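Long-range contacts in phosphoribosylaminoimidazole carboxylase, ATPase subunit (Thermotoga maritima, PDB 3AX6), which probably catalyses the ATP-dependent joining of hydrogencarbonate to 5-aminoimidazole ribonucleotide, giving N5-carboxyaminoimidazole ribonucleotide in purine biosynthesis: residues A[102-106]-A[117-121]; A[180-186]-A[237-243]. All coordinates share one frame; numbering follows the deposited sequence.

Contact 1: residues A[102-106]-A[117-121]; sequences FVQKE and EYKLV
Beside the ADP pocket of the ATP-grasp fold, Y118, F102, K105, E106 and L120 pin helix 101-110 to strand 118-120, an outermost strand of the four-stranded antiparallel sheet that also carries the ADP-pocket residues K138, E169 and E170. The short segments run at 132° to each other with axes 9.7 Å apart at closest, a spacing filled by side chains. Y118 is the main bridge. Its CG sits between the backbone N and the carbonyl carbon (chi1 66°), which sends the ring from the strand toward the helix. There K105 CB lies over the centre of one ring face, 3.8 Å from the centroid and 8° off the normal, a CH-pi contact. K105 then bends at its second torsion and leads its amine away, its side chain touching Y167 and E169 of strand 166-170 and lying about 7 Å from the bound ADP at nearest. At the ring edge, near its plane, F102 CE2 comes within 3.6 Å of Y118 CE1; the two rings meet obliquely, their centroids 5.8 Å apart. The polar link is the hydrogen bond from Y118 OH to E106 OE2, 3.0 Å long, whose donor stands above the carboxylate plane rather than within it. A phenylalanine in place of Y118 could keep much of the ring packing but would probably leave the E106 carboxylate without this donor and free to turn at the surface. Further along the strand, L120 covers one face of the F102 ring: its CB sits over the rim, 3.5 Å from F102 CE2, and L120 CD1 lies over the centre of the same face, a CH-pi contact 4.2 Å from the F102 ring centroid.

Contact 2: residues A[180-186]-A[237-243]; sequences VMVARNE and GVGIFGI
R184 turns CG away from its own amide nitrogen (chi1 -180°) and stays extended to NE, which runs the chain along G237 and brings NH1 to G237 O at 2.9 Å; the acceptor lies near the guanidinium plane, while the donor stands above the carbonyl plane. V182 carries CG1 between its backbone N and carbonyl carbon (chi1 42°), against I243 CG1 at 3.7 Å. These groups decorate an antiparallel ladder in which V180-I243, V182-F241 and R184-G239 are hydrogen-bonded pairs, each with two N-H...O bonds. The bond from F241 N to V182 O is the shortest, at 2.7 Å. Between them, the non-hydrogen-bonded pair A183-I240 brings A183 CB to 3.7 Å from I240 CG1, and selenomethionine M181 lays SE 3.8 Å from G242 CA, where glycine offers no side chain. G239 has phi 130°, where any side chain would collide with the carbonyl oxygen of V238. The strands lie in the eight-stranded antiparallel sheet: helix 218-235 covers the face bearing V180, V182, R184 and I243, helix 277-285 packs on M181, A183 and I240, and strands 190-198 and 253-259 flank the pair.

Contact 1 closes before contact 2 opens along the chain, and the two do not touch: their centres are 23 Å apart and their nearest atoms about 8 Å. They occupy different sheets. Contact 1 fastens helix 101-110 to the edge of the four-stranded sheet, at the periphery, whereas contact 2 joins two strands inside the eight-stranded sheet, about 11 Å from the chain centre. Both sheets contribute to the ADP pocket, E169 and E170 from strand 166-170 and N256 from strand 253-259, the neighbour of strand 239-248. The contacts thus belong to the two sides between which an ATP-grasp enzyme holds its nucleotide, with the K105 side chain of contact 1 about 5 Å from that of N256.

Contact 1: residues A[102-106]-A[117-121]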
# COMPACT_ATOMS: atom_id res chain seq x y z
N PHE A 102 26.59 -3.81 24.51
CA PHE A 102 26.97 -3.46 25.88
C PHE A 102 26.60 -2.01 26.21
O PHE A 102 25.97 -1.74 27.23
CB PHE A 102 28.47 -3.68 26.12
CG PHE A 102 28.89 -3.33 27.52
CD1 PHE A 102 29.56 -2.15 27.79
CD2 PHE A 102 28.57 -4.18 28.58
CE1 PHE A 102 29.90 -1.80 29.09
CE2 PHE A 102 28.91 -3.84 29.88
CZ PHE A 102 29.58 -2.65 30.14
N VAL A 103 27.00 -1.08 25.35
CA VAL A 103 26.67 0.31 25.58
C VAL A 103 25.14 0.43 25.62
O VAL A 103 24.59 1.18 26.42
CB VAL A 103 27.24 1.22 24.47
CG1 VAL A 103 28.77 1.14 24.46
CG2 VAL A 103 26.70 0.81 23.13
N GLN A 104 24.47 -0.35 24.76
CA GLN A 104 23.01 -0.34 24.72
C GLN A 104 22.45 -0.74 26.08
O GLN A 104 21.57 -0.07 26.61
CB GLN A 104 22.50 -1.30 23.64
CG GLN A 104 20.99 -1.54 23.70
CD GLN A 104 20.50 -2.41 22.56
OE1 GLN A 104 19.69 -3.32 22.77
NE2 GLN A 104 20.96 -2.13 21.35
N LYS A 105 22.96 -1.83 26.65
CA LYS A 105 22.53 -2.30 27.97
C LYS A 105 22.84 -1.26 29.05
O LYS A 105 22.03 -1.02 29.95
CB LYS A 105 23.23 -3.62 28.32
CG LYS A 105 22.80 -4.82 27.49
CD LYS A 105 21.33 -5.13 27.71
CE LYS A 105 20.86 -6.30 26.87
NZ LYS A 105 19.40 -6.54 27.04
N GLU A 106 24.02 -0.66 28.95
CA GLU A 106 24.48 0.36 29.89
C GLU A 106 23.50 1.53 29.84
O GLU A 106 23.13 2.10 30.87
CB GLU A 106 25.88 0.82 29.47
CG GLU A 106 26.77 1.41 30.56
CD GLU A 106 27.58 0.35 31.30
OE1 GLU A 106 28.55 0.72 32.00
OE2 GLU A 106 27.24 -0.84 31.20
N GLU A 117 20.26 -8.86 34.10
CA GLU A 117 21.52 -8.50 34.75
C GLU A 117 22.64 -8.84 33.78
O GLU A 117 22.65 -9.93 33.20
CB GLU A 117 21.72 -9.31 36.03
CG GLU A 117 22.02 -8.49 37.26
CD GLU A 117 20.80 -8.26 38.11
OE1 GLU A 117 20.23 -9.26 38.61
OE2 GLU A 117 20.40 -7.09 38.28
N TYR A 118 23.59 -7.94 33.60
CA TYR A 118 24.68 -8.19 32.67
C TYR A 118 26.03 -7.77 33.25
O TYR A 118 26.10 -7.19 34.33
CB TYR A 118 24.42 -7.45 31.36
CG TYR A 118 24.45 -5.96 31.53
CD1 TYR A 118 25.55 -5.22 31.13
CD2 TYR A 118 23.40 -5.29 32.15
CE1 TYR A 118 25.61 -3.85 31.34
CE2 TYR A 118 23.45 -3.93 32.37
CZ TYR A 118 24.56 -3.21 31.96
OH TYR A 118 24.62 -1.86 32.17
N LYS A 119 27.09 -8.06 32.51
CA LYS A 119 28.45 -7.75 32.96
C LYS A 119 29.42 -7.86 31.78
O LYS A 119 29.34 -8.80 30.98
CB LYS A 119 28.83 -8.75 34.05
CG LYS A 119 30.26 -8.69 34.55
CD LYS A 119 30.48 -7.55 35.54
CE LYS A 119 31.36 -8.02 36.70
NZ LYS A 119 32.57 -8.76 36.25
N LEU A 120 30.33 -6.90 31.67
CA LEU A 120 31.32 -6.89 30.59
C LEU A 120 32.40 -7.93 30.90
O LEU A 120 32.80 -8.08 32.05
CB LEU A 120 31.95 -5.50 30.48
CG LEU A 120 33.04 -5.27 29.44
CD1 LEU A 120 32.50 -5.47 28.04
CD2 LEU A 120 33.58 -3.86 29.60
N VAL A 121 32.87 -8.64 29.88
CA VAL A 121 33.90 -9.64 30.12
C VAL A 121 35.31 -9.04 30.13
O VAL A 121 35.74 -8.41 29.16
CB VAL A 121 33.87 -10.80 29.08
CG1 VAL A 121 32.49 -11.41 29.01
CG2 VAL A 121 34.32 -10.32 27.71

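Contact 2: residues A[180-186]-A[237-243]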
# COMPACT_ATOMS: atom_id res chain seq x y z
N VAL A 180 7.25 -4.50 19.73
CA VAL A 180 6.34 -3.38 19.59
C VAL A 180 7.03 -2.23 18.86
O VAL A 180 8.15 -1.84 19.20
CB VAL A 180 5.83 -2.88 20.96
CG1 VAL A 180 6.99 -2.67 21.88
CG2 VAL A 180 5.04 -1.58 20.79
N MSE A 181 6.36 -1.71 17.83
CA MSE A 181 6.88 -0.59 17.07
C MSE A 181 6.43 0.68 17.77
O MSE A 181 5.28 0.78 18.21
CB MSE A 181 6.31 -0.58 15.64
CG MSE A 181 6.50 -1.86 14.84
SE MSE A 181 8.34 -2.37 14.63
CE MSE A 181 9.00 -0.82 13.69
N VAL A 182 7.33 1.65 17.90
CA VAL A 182 6.98 2.93 18.50
C VAL A 182 7.70 4.05 17.74
O VAL A 182 8.92 4.02 17.52
CB VAL A 182 7.29 2.93 20.03
CG1 VAL A 182 8.61 2.27 20.30
CG2 VAL A 182 7.30 4.36 20.55
N ALA A 183 6.93 5.03 17.28
CA ALA A 183 7.51 6.13 16.53
C ALA A 183 7.48 7.40 17.36
O ALA A 183 6.59 7.59 18.21
CB ALA A 183 6.74 6.34 15.24
N ARG A 184 8.45 8.28 17.12
CA ARG A 184 8.53 9.53 17.84
C ARG A 184 9.04 10.65 16.93
O ARG A 184 9.93 10.43 16.10
CB ARG A 184 9.46 9.37 19.06
CG ARG A 184 9.62 10.63 19.90
CD ARG A 184 10.46 10.34 21.16
NE ARG A 184 10.68 11.52 22.00
CZ ARG A 184 11.48 12.54 21.67
NH1 ARG A 184 12.13 12.55 20.51
NH2 ARG A 184 11.63 13.56 22.51
N ASN A 185 8.45 11.83 17.12
CA ASN A 185 8.77 13.08 16.41
C ASN A 185 9.87 13.80 17.14
O ASN A 185 10.20 13.46 18.27
CB ASN A 185 7.57 14.03 16.45
CG ASN A 185 6.71 13.92 15.26
OD1 ASN A 185 5.67 14.57 15.17
ND2 ASN A 185 7.13 13.10 14.30
N GLU A 186 10.41 14.84 16.51
CA GLU A 186 11.42 15.64 17.17
C GLU A 186 10.66 16.54 18.14
O GLU A 186 11.19 16.96 19.16
CB GLU A 186 12.21 16.48 16.16
CG GLU A 186 13.46 17.10 16.76
CD GLU A 186 14.50 17.43 15.71
OE1 GLU A 186 15.63 17.81 16.08
OE2 GLU A 186 14.20 17.31 14.50
N GLY A 237 14.39 9.53 20.65
CA GLY A 237 14.42 9.06 19.29
C GLY A 237 13.50 9.79 18.33
O GLY A 237 12.46 10.32 18.71
N VAL A 238 13.93 9.81 17.07
CA VAL A 238 13.18 10.43 15.99
C VAL A 238 13.10 9.38 14.88
O VAL A 238 14.11 9.04 14.26
CB VAL A 238 13.89 11.69 15.45
CG1 VAL A 238 13.10 12.28 14.28
CG2 VAL A 238 14.03 12.72 16.57
N GLY A 239 11.89 8.87 14.65
CA GLY A 239 11.67 7.85 13.64
C GLY A 239 10.88 6.74 14.32
O GLY A 239 10.37 6.93 15.43
N ILE A 240 10.75 5.59 13.67
CA ILE A 240 10.02 4.49 14.29
C ILE A 240 11.03 3.44 14.73
O ILE A 240 12.02 3.18 14.05
CB ILE A 240 8.97 3.88 13.32
CG1 ILE A 240 7.98 3.02 14.11
CG2 ILE A 240 9.64 3.07 12.23
CD1 ILE A 240 6.82 2.51 13.27
N PHE A 241 10.79 2.84 15.89
CA PHE A 241 11.70 1.85 16.45
C PHE A 241 11.06 0.50 16.75
O PHE A 241 9.89 0.43 17.13
CB PHE A 241 12.34 2.38 17.74
CG PHE A 241 13.10 3.66 17.55
CD1 PHE A 241 12.44 4.84 17.24
CD2 PHE A 241 14.48 3.68 17.65
CE1 PHE A 241 13.14 6.02 17.01
CE2 PHE A 241 15.20 4.86 17.44
CZ PHE A 241 14.53 6.03 17.11
N GLY A 242 11.86 -0.55 16.58
CA GLY A 242 11.41 -1.90 16.87
C GLY A 242 11.99 -2.27 18.23
O GLY A 242 13.21 -2.37 18.37
N ILE A 243 11.13 -2.45 19.22
CA ILE A 243 11.57 -2.80 20.57
C ILE A 243 11.22 -4.26 20.87
O ILE A 243 10.05 -4.62 20.99
CB ILE A 243 10.88 -1.91 21.64
CG1 ILE A 243 10.99 -0.42 21.26
CG2 ILE A 243 11.51 -2.17 23.00
CD1 ILE A 243 12.41 0.08 21.09